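Local coordinates for melanin biosynthesis protein TyrA, putative (Shewanella oneidensis, PDB 2IIZ) that binds heme b and probably acts as a peroxidase of the dye-decolorizing (DyP) type, at residues Y49-Q54 against S58-F63; N69-L74 against P173-G178; K199-E202 against T208-D211. All blocks are in the same frame, centred on the assembly; numbering follows the deposited sequence.

Contact 1 (Y49-Q54 against S58-F63); sequences YELTDQ and SAFNGF
The return from helix 34-54 into strand 61-67 brings L51 and T52 of the last helical turns against F60, just before the strand. The two elements belong to the N-terminal ferredoxin-like half of the DyP fold. They form part of a split beta-alpha-beta unit, in which strand 103-109 lies between strands 21-29 and 61-67. The apolar share falls to L51 and F60. L51 CB lies 3.4 Å from F60 CE1, and L51 CD1 is 3.7 Å from F60 CZ. The aliphatic side chain crosses the ring at a slant. A chi1 of 175° turns the F60 ring away from its own N and under the helix. V118 and L115 of helix 112-125 also touch the F60 side chain, and V118 touches L51.

The polar share runs through T52. Its OG1 is 3.3 Å from F60 O, a weak hydrogen bond that is not settled, because the hydroxyl proton has another acceptor within reach. T52 CA adds a CH...O contact to F60 O. Water 1 donates to both T52 O (2.7 Å) and F60 O (2.6 Å), and so bridges the two backbone carbonyls. Water 2 is 2.8 Å from T52 OG1 and accepts a weak bond from G62 N, linking side chain to strand. Carbon packing and shared water together hold the helix end over the start of the strand.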
loop_
_atom_site.group_PDB
_atom_site.type_symbol
_atom_site.label_atom_id
_atom_site.label_comp_id
_atom_site.label_asym_id
_atom_site.label_seq_id
_atom_site.Cartn_x
_atom_site.Cartn_y
_atom_site.Cartn_z
ATOM N N TYR A 49 5.807 -18.907 -11.171
ATOM C CA TYR A 49 6.118 -20.223 -10.596
ATOM C C TYR A 49 7.562 -20.247 -10.149
ATOM O O TYR A 49 7.865 -20.516 -8.996
ATOM C CB TYR A 49 5.871 -21.283 -11.668
ATOM C CG TYR A 49 5.913 -22.727 -11.256
ATOM C CD1 TYR A 49 7.104 -23.444 -11.266
ATOM C CD2 TYR A 49 4.746 -23.392 -10.879
ATOM C CE1 TYR A 49 7.134 -24.800 -10.895
ATOM C CE2 TYR A 49 4.761 -24.742 -10.509
ATOM C CZ TYR A 49 5.953 -25.436 -10.519
ATOM O OH TYR A 49 5.946 -26.762 -10.147
ATOM N N GLU A 50 8.450 -19.953 -11.083
ATOM C CA GLU A 50 9.889 -19.902 -10.831
ATOM C C GLU A 50 10.279 -19.021 -9.623
ATOM O O GLU A 50 11.277 -19.301 -8.938
ATOM C CB GLU A 50 10.599 -19.413 -12.108
ATOM C CG GLU A 50 10.527 -20.453 -13.259
ATOM C CD GLU A 50 11.085 -19.963 -14.603
ATOM O OE1 GLU A 50 11.202 -18.734 -14.832
ATOM O OE2 GLU A 50 11.410 -20.833 -15.444
ATOM N N LEU A 51 9.492 -17.971 -9.374
ATOM C CA LEU A 51 9.762 -16.998 -8.299
ATOM C C LEU A 51 9.514 -17.544 -6.893
ATOM O O LEU A 51 10.032 -16.990 -5.898
ATOM C CB LEU A 51 8.902 -15.741 -8.494
ATOM C CG LEU A 51 9.290 -14.818 -9.644
ATOM C CD1 LEU A 51 8.248 -13.757 -9.817
ATOM C CD2 LEU A 51 10.610 -14.183 -9.365
ATOM N N THR A 52 8.722 -18.613 -6.822
ATOM C CA THR A 52 8.517 -19.339 -5.582
ATOM C C THR A 52 9.864 -19.828 -5.024
ATOM O O THR A 52 10.190 -19.609 -3.852
ATOM C CB THR A 52 7.489 -20.482 -5.787
ATOM O OG1 THR A 52 6.184 -19.894 -5.989
ATOM C CG2 THR A 52 7.403 -21.371 -4.548
ATOM N N ASP A 53 10.651 -20.478 -5.871
ATOM C CA ASP A 53 11.994 -20.895 -5.500
ATOM C C ASP A 53 12.953 -19.679 -5.326
ATOM O O ASP A 53 13.678 -19.592 -4.330
ATOM C CB ASP A 53 12.542 -21.859 -6.542
ATOM C CG ASP A 53 11.788 -23.198 -6.580
ATOM O OD1 ASP A 53 11.499 -23.791 -5.517
ATOM O OD2 ASP A 53 11.486 -23.672 -7.693
ATOM N N GLN A 54 12.968 -18.749 -6.278
ATOM C CA GLN A 54 13.904 -17.623 -6.195
ATOM C C GLN A 54 13.727 -16.863 -4.873
ATOM O O GLN A 54 14.713 -16.487 -4.225
ATOM C CB GLN A 54 13.714 -16.658 -7.369
ATOM C CG GLN A 54 14.771 -15.546 -7.414
ATOM C CD GLN A 54 14.655 -14.665 -8.650
ATOM O OE1 GLN A 54 13.936 -14.987 -9.591
ATOM N NE2 GLN A 54 15.363 -13.543 -8.648
ATOM N N SER A 58 11.176 -15.505 1.369
ATOM C CA SER A 58 10.030 -14.673 1.763
ATOM C C SER A 58 8.721 -15.271 1.273
ATOM O O SER A 58 7.770 -14.547 1.000
ATOM C CB SER A 58 10.204 -13.263 1.206
ATOM O OG SER A 58 10.047 -13.236 -0.203
ATOM N N ALA A 59 8.694 -16.597 1.165
ATOM C CA ALA A 59 7.488 -17.372 0.827
ATOM C C ALA A 59 6.667 -16.808 -0.330
ATOM O O ALA A 59 5.433 -16.707 -0.249
ATOM C CB ALA A 59 6.637 -17.550 2.055
ATOM N N PHE A 60 7.353 -16.442 -1.412
ATOM C CA PHE A 60 6.675 -15.833 -2.545
ATOM C C PHE A 60 5.802 -16.860 -3.208
ATOM O O PHE A 60 6.169 -18.041 -3.294
ATOM C CB PHE A 60 7.656 -15.276 -3.573
ATOM C CG PHE A 60 6.987 -14.744 -4.801
ATOM C CD1 PHE A 60 6.561 -15.607 -5.813
ATOM C CD2 PHE A 60 6.773 -13.380 -4.953
ATOM C CE1 PHE A 60 5.926 -15.123 -6.963
ATOM C CE2 PHE A 60 6.144 -12.882 -6.092
ATOM C CZ PHE A 60 5.718 -13.761 -7.103
ATOM N N ASN A 61 4.645 -16.414 -3.689
ATOM C CA ASN A 61 3.813 -17.263 -4.534
ATOM C C ASN A 61 2.727 -16.440 -5.185
ATOM O O ASN A 61 2.489 -15.302 -4.777
ATOM C CB ASN A 61 3.183 -18.379 -3.732
ATOM C CG ASN A 61 2.202 -17.863 -2.743
ATOM O OD1 ASN A 61 1.042 -17.563 -3.083
ATOM N ND2 ASN A 61 2.647 -17.741 -1.493
ATOM N N GLY A 62 2.083 -17.032 -6.194
ATOM C CA GLY A 62 1.248 -16.285 -7.110
ATOM C C GLY A 62 0.521 -17.135 -8.144
ATOM O O GLY A 62 0.820 -18.314 -8.332
ATOM N N PHE A 63 -0.447 -16.516 -8.810
ATOM C CA PHE A 63 -1.092 -17.140 -9.930
ATOM C C PHE A 63 -1.632 -16.123 -10.916
ATOM O O PHE A 63 -1.878 -14.980 -10.554
ATOM C CB PHE A 63 -2.159 -18.171 -9.480
ATOM C CG PHE A 63 -3.382 -17.590 -8.835
ATOM C CD1 PHE A 63 -4.355 -16.943 -9.583
ATOM C CD2 PHE A 63 -3.578 -17.712 -7.475
ATOM C CE1 PHE A 63 -5.505 -16.411 -8.969
ATOM C CE2 PHE A 63 -4.710 -17.187 -6.874
ATOM C CZ PHE A 63 -5.670 -16.537 -7.632
HETATM O O HOH W 1 8.139 -19.331 -2.139
HETATM O O HOH W 2 4.031 -19.120 -7.533
#

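Contact 2 (N69-L74 against P173-G178); sequences NYWDSL and PEFKGG
The indole of W71 and the ring of F175 meet obliquely. D72 OD1 lies at the edge of the indole, in its plane. One face of the F175 ring is met by E174 CG, 3.7 Å above the plane and shifted toward the rim. The planes of the indole six-membered ring and the F175 ring are inclined at 62°, with centroids 5.8 Å apart. The closest approach is W71 CZ2 to F175 CE1, 3.4 Å, and W71 CH2 follows at 3.9 Å from the same CE1.

The backbones stay far apart, with CA atoms of W71 and F175 13.1 Å from each other. Two long side chains span that gap. At W71 a chi1 of -176° sends the side chain directly away from the backbone N and carries the benzo part of the indole out to F175. The polar end of the indole is held separately, by a hydrogen bond from W71 NE1 to S78 O. S78 OG also bonds E174 OE2, so one residue serves both sides. Y75 and F306 extend the aromatic group, at W71 and F175 respectively.

F175 opens a type II beta turn, closed by G178 N to F175 O at 3.0 Å. G177 takes the third position with a positive phi, where a CB would jam against the preceding carbonyl. This is a small, buried aromatic packing contact. It joins short helix 71-74 of the N-terminal half of the DyP fold to the loop entering strand 179-188 of the C-terminal half.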
loop_
_atom_site.group_PDB
_atom_site.type_symbol
_atom_site.label_atom_id
_atom_site.label_comp_id
_atom_site.label_asym_id
_atom_site.label_seq_id
_atom_site.Cartn_x
_atom_site.Cartn_y
_atom_site.Cartn_z
ATOM N N ASN A 69 -15.679 -14.237 -19.065
ATOM C CA ASN A 69 -16.188 -13.626 -20.299
ATOM C C ASN A 69 -15.131 -13.414 -21.400
ATOM O O ASN A 69 -15.448 -12.942 -22.488
ATOM C CB ASN A 69 -16.883 -12.292 -19.964
ATOM C CG ASN A 69 -18.306 -12.482 -19.465
ATOM O OD1 ASN A 69 -18.776 -13.613 -19.320
ATOM N ND2 ASN A 69 -18.998 -11.376 -19.200
ATOM N N TYR A 70 -13.881 -13.758 -21.111
ATOM C CA TYR A 70 -12.800 -13.631 -22.087
ATOM C C TYR A 70 -12.157 -14.962 -22.450
ATOM O O TYR A 70 -11.391 -15.032 -23.410
ATOM C CB TYR A 70 -11.738 -12.708 -21.516
ATOM C CG TYR A 70 -10.677 -12.316 -22.494
ATOM C CD1 TYR A 70 -10.998 -11.608 -23.645
ATOM C CD2 TYR A 70 -9.345 -12.649 -22.268
ATOM C CE1 TYR A 70 -10.019 -11.241 -24.553
ATOM C CE2 TYR A 70 -8.363 -12.288 -23.164
ATOM C CZ TYR A 70 -8.702 -11.586 -24.305
ATOM O OH TYR A 70 -7.724 -11.227 -25.194
ATOM N N TRP A 71 -12.454 -16.018 -21.688
ATOM C CA TRP A 71 -11.882 -17.340 -21.960
ATOM C C TRP A 71 -11.941 -17.677 -23.450
ATOM O O TRP A 71 -10.943 -18.092 -24.029
ATOM C CB TRP A 71 -12.588 -18.452 -21.163
ATOM C CG TRP A 71 -11.928 -19.784 -21.371
ATOM C CD1 TRP A 71 -12.249 -20.733 -22.311
ATOM C CD2 TRP A 71 -10.823 -20.313 -20.627
ATOM N NE1 TRP A 71 -11.415 -21.813 -22.187
ATOM C CE2 TRP A 71 -10.530 -21.578 -21.161
ATOM C CE3 TRP A 71 -10.052 -19.833 -19.550
ATOM C CZ2 TRP A 71 -9.498 -22.375 -20.663
ATOM C CZ3 TRP A 71 -9.020 -20.632 -19.053
ATOM C CH2 TRP A 71 -8.760 -21.883 -19.611
ATOM N N ASP A 72 -13.110 -17.491 -24.053
ATOM C CA ASP A 72 -13.344 -17.938 -25.440
ATOM C C ASP A 72 -12.703 -17.102 -26.556
ATOM O O ASP A 72 -12.644 -17.538 -27.699
ATOM C CB ASP A 72 -14.843 -18.089 -25.676
ATOM C CG ASP A 72 -15.425 -19.236 -24.890
ATOM O OD1 ASP A 72 -14.670 -20.185 -24.589
ATOM O OD2 ASP A 72 -16.627 -19.193 -24.570
ATOM N N SER A 73 -12.229 -15.912 -26.223
ATOM C CA SER A 73 -11.406 -15.131 -27.134
ATOM C C SER A 73 -9.979 -15.682 -27.128
ATOM O O SER A 73 -9.337 -15.774 -28.170
ATOM C CB SER A 73 -11.411 -13.665 -26.705
ATOM O OG SER A 73 -12.737 -13.158 -26.659
ATOM N N LEU A 74 -9.501 -16.046 -25.939
ATOM C CA LEU A 74 -8.152 -16.586 -25.745
ATOM C C LEU A 74 -8.027 -18.074 -25.993
ATOM O O LEU A 74 -7.035 -18.509 -26.565
ATOM C CB LEU A 74 -7.679 -16.352 -24.311
ATOM C CG LEU A 74 -6.753 -15.183 -23.995
ATOM C CD1 LEU A 74 -6.308 -15.310 -22.541
ATOM C CD2 LEU A 74 -5.550 -15.113 -24.920
ATOM N N PRO A 173 -10.657 -33.849 -17.214
ATOM C CA PRO A 173 -9.252 -34.209 -17.403
ATOM C C PRO A 173 -8.381 -33.075 -17.974
ATOM O O PRO A 173 -7.291 -32.807 -17.444
ATOM C CB PRO A 173 -9.323 -35.392 -18.378
ATOM C CG PRO A 173 -10.671 -35.982 -18.167
ATOM C CD PRO A 173 -11.574 -34.842 -17.804
ATOM N N GLU A 174 -8.859 -32.418 -19.034
ATOM C CA GLU A 174 -8.054 -31.399 -19.716
ATOM C C GLU A 174 -7.626 -30.261 -18.780
ATOM O O GLU A 174 -6.568 -29.675 -18.994
ATOM C CB GLU A 174 -8.778 -30.827 -20.952
ATOM C CG GLU A 174 -8.018 -29.649 -21.611
ATOM C CD GLU A 174 -8.467 -29.310 -23.028
ATOM O OE1 GLU A 174 -9.526 -29.802 -23.484
ATOM O OE2 GLU A 174 -7.742 -28.534 -23.690
ATOM N N PHE A 175 -8.437 -29.966 -17.762
ATOM C CA PHE A 175 -8.198 -28.824 -16.848
ATOM C C PHE A 175 -7.864 -29.182 -15.393
ATOM O O PHE A 175 -7.886 -28.318 -14.502
ATOM C CB PHE A 175 -9.404 -27.885 -16.902
ATOM C CG PHE A 175 -9.672 -27.365 -18.275
ATOM C CD1 PHE A 175 -9.025 -26.220 -18.729
ATOM C CD2 PHE A 175 -10.557 -28.023 -19.122
ATOM C CE1 PHE A 175 -9.255 -25.732 -19.998
ATOM C CE2 PHE A 175 -10.799 -27.546 -20.400
ATOM C CZ PHE A 175 -10.150 -26.394 -20.845
ATOM N N LYS A 176 -7.544 -30.445 -15.157
ATOM C CA LYS A 176 -7.048 -30.912 -13.865
ATOM C C LYS A 176 -5.828 -30.088 -13.485
ATOM O O LYS A 176 -4.957 -29.838 -14.321
ATOM C CB LYS A 176 -6.695 -32.412 -13.946
ATOM C CG LYS A 176 -5.971 -32.986 -12.729
ATOM C CD LYS A 176 -5.856 -34.525 -12.786
ATOM C CE LYS A 176 -4.748 -35.040 -11.852
ATOM N N GLY A 177 -5.772 -29.663 -12.228
ATOM C CA GLY A 177 -4.738 -28.728 -11.768
ATOM C C GLY A 177 -5.205 -27.275 -11.743
ATOM O O GLY A 177 -4.512 -26.407 -11.239
ATOM N N GLY A 178 -6.386 -27.008 -12.288
ATOM C CA GLY A 178 -6.937 -25.655 -12.319
ATOM C C GLY A 178 -7.949 -25.440 -11.220
ATOM O O GLY A 178 -8.450 -26.398 -10.647
#

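Contact 3 (K199-E202 against T208-D211); sequences KKQE and TKQD
This is a polar contact between helix 198-205 and the loop that follows it, with Q201 and E202 gripping K209. It sits in the C-terminal half of the DyP fold, in the excursion between strands 179-188 and 231-232. The same excursion goes on to helix 225-228, which begins with the axial heme ligand H225. The K209 side chain is about 9 Å from the heme.

Two hydrogen bonds carry the contact. K209 N donates to E202 OE2 at 3.0 Å and is nearly straight, with 172° at the hydrogen. The donor arrives on the anti side of the carboxylate, 34° out of its plane. T208 CB also comes near the same oxygen, 3.6 Å from E202 OE2, while T208 OG1 turns to I213 N instead. With an alanine at E202 the carboxylate is gone, and K209 N would probably lose this acceptor, leaving the Q201 bond as the one hydrogen bond between helix and loop here.

The second bond is at the far end of the lysine, whose extended chain runs back to Q201. F150 touches Q201, E202 and K209. Q201 NE2 is held by L196 O, which fixes the turn of the amide and presents OE1 to the lysine. K209 NZ also makes a weak bond to T148 O. It meets Q201 OE1 at 2.6 Å. The C=O...donor angle is 129°, and the donor lies slightly off the carbonyl plane.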
loop_
_atom_site.group_PDB
_atom_site.type_symbol
_atom_site.label_atom_id
_atom_site.label_comp_id
_atom_site.label_asym_id
_atom_site.label_seq_id
_atom_site.Cartn_x
_atom_site.Cartn_y
_atom_site.Cartn_z
ATOM N N LYS A 199 -20.910 -8.276 22.177
ATOM C CA LYS A 199 -21.795 -9.429 22.042
ATOM C C LYS A 199 -22.536 -9.432 20.697
ATOM O O LYS A 199 -22.747 -10.492 20.108
ATOM C CB LYS A 199 -22.808 -9.450 23.196
ATOM C CG LYS A 199 -23.735 -10.686 23.239
ATOM C CD LYS A 199 -22.945 -11.999 23.329
ATOM C CE LYS A 199 -23.862 -13.181 23.630
ATOM N NZ LYS A 199 -23.096 -14.377 24.093
ATOM N N LYS A 200 -22.929 -8.255 20.209
ATOM C CA LYS A 200 -23.603 -8.168 18.904
ATOM C C LYS A 200 -22.686 -8.579 17.774
ATOM O O LYS A 200 -23.101 -9.327 16.871
ATOM C CB LYS A 200 -24.113 -6.755 18.615
ATOM C CG LYS A 200 -25.005 -6.203 19.701
ATOM C CD LYS A 200 -26.222 -5.470 19.163
ATOM C CE LYS A 200 -27.273 -5.309 20.259
ATOM N NZ LYS A 200 -28.600 -4.989 19.697
ATOM N N GLN A 201 -21.445 -8.079 17.826
ATOM C CA GLN A 201 -20.431 -8.417 16.844
ATOM C C GLN A 201 -20.298 -9.924 16.802
ATOM O O GLN A 201 -20.345 -10.521 15.730
ATOM C CB GLN A 201 -19.056 -7.803 17.188
ATOM C CG GLN A 201 -19.019 -6.272 17.203
ATOM C CD GLN A 201 -17.612 -5.672 17.233
ATOM O OE1 GLN A 201 -16.622 -6.318 16.876
ATOM N NE2 GLN A 201 -17.525 -4.421 17.661
ATOM N N GLU A 202 -20.128 -10.520 17.980
ATOM C CA GLU A 202 -19.922 -11.966 18.120
ATOM C C GLU A 202 -21.138 -12.735 17.595
ATOM O O GLU A 202 -20.989 -13.798 17.001
ATOM C CB GLU A 202 -19.608 -12.327 19.589
ATOM C CG GLU A 202 -18.289 -11.664 20.077
ATOM C CD GLU A 202 -17.882 -12.006 21.509
ATOM O OE1 GLU A 202 -18.765 -12.303 22.345
ATOM O OE2 GLU A 202 -16.660 -11.971 21.798
ATOM N N THR A 208 -16.637 -16.017 19.166
ATOM C CA THR A 208 -16.162 -14.957 20.066
ATOM C C THR A 208 -15.009 -14.236 19.379
ATOM O O THR A 208 -14.285 -14.836 18.595
ATOM C CB THR A 208 -15.717 -15.475 21.447
ATOM O OG1 THR A 208 -14.636 -16.398 21.308
ATOM C CG2 THR A 208 -16.870 -16.155 22.151
ATOM N N LYS A 209 -14.851 -12.951 19.678
ATOM C CA LYS A 209 -13.890 -12.100 18.973
ATOM C C LYS A 209 -12.459 -12.488 19.318
ATOM O O LYS A 209 -11.763 -13.058 18.482
ATOM C CB LYS A 209 -14.151 -10.616 19.277
ATOM C CG LYS A 209 -13.465 -9.638 18.314
ATOM C CD LYS A 209 -14.106 -8.248 18.371
ATOM C CE LYS A 209 -13.363 -7.211 17.500
ATOM N NZ LYS A 209 -14.074 -5.882 17.443
ATOM N N GLN A 210 -12.034 -12.195 20.548
ATOM C CA GLN A 210 -10.635 -12.333 20.930
ATOM C C GLN A 210 -10.129 -13.769 20.857
ATOM O O GLN A 210 -9.199 -14.063 20.133
ATOM C CB GLN A 210 -10.405 -11.777 22.337
ATOM C CG GLN A 210 -8.930 -11.530 22.655
ATOM C CD GLN A 210 -8.244 -10.582 21.650
ATOM O OE1 GLN A 210 -7.098 -10.795 21.274
ATOM N NE2 GLN A 210 -8.955 -9.538 21.224
ATOM N N ASP A 211 -10.753 -14.661 21.615
ATOM C CA ASP A 211 -10.321 -16.056 21.673
ATOM C C ASP A 211 -10.749 -16.859 20.446
ATOM O O ASP A 211 -10.231 -17.954 20.226
ATOM C CB ASP A 211 -10.851 -16.725 22.949
ATOM C CG ASP A 211 -10.287 -16.100 24.223
ATOM O OD1 ASP A 211 -9.188 -15.501 24.176
ATOM O OD2 ASP A 211 -10.953 -16.214 25.275
#

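How the contacts relate
From the N terminus, contact 1 closes first. It is a short return from helix 34-54 to strand 61-67, within the N-terminal half. Helix 71-74 follows that strand and opens contact 2, which closes only at 173-178, after 98 intervening residues. Contact 2 is the long-range tie, joining the N-terminal half to the C-terminal half. Contact 3 then closes another short loop, from helix 198-205 to the segment after it. The three are in series: none nests in or crosses another. The centres of contacts 1 and 2 are about 23 Å apart. Contacts 2 and 3 lie on opposite sides of the chain's centre, about 41 Å apart between centres.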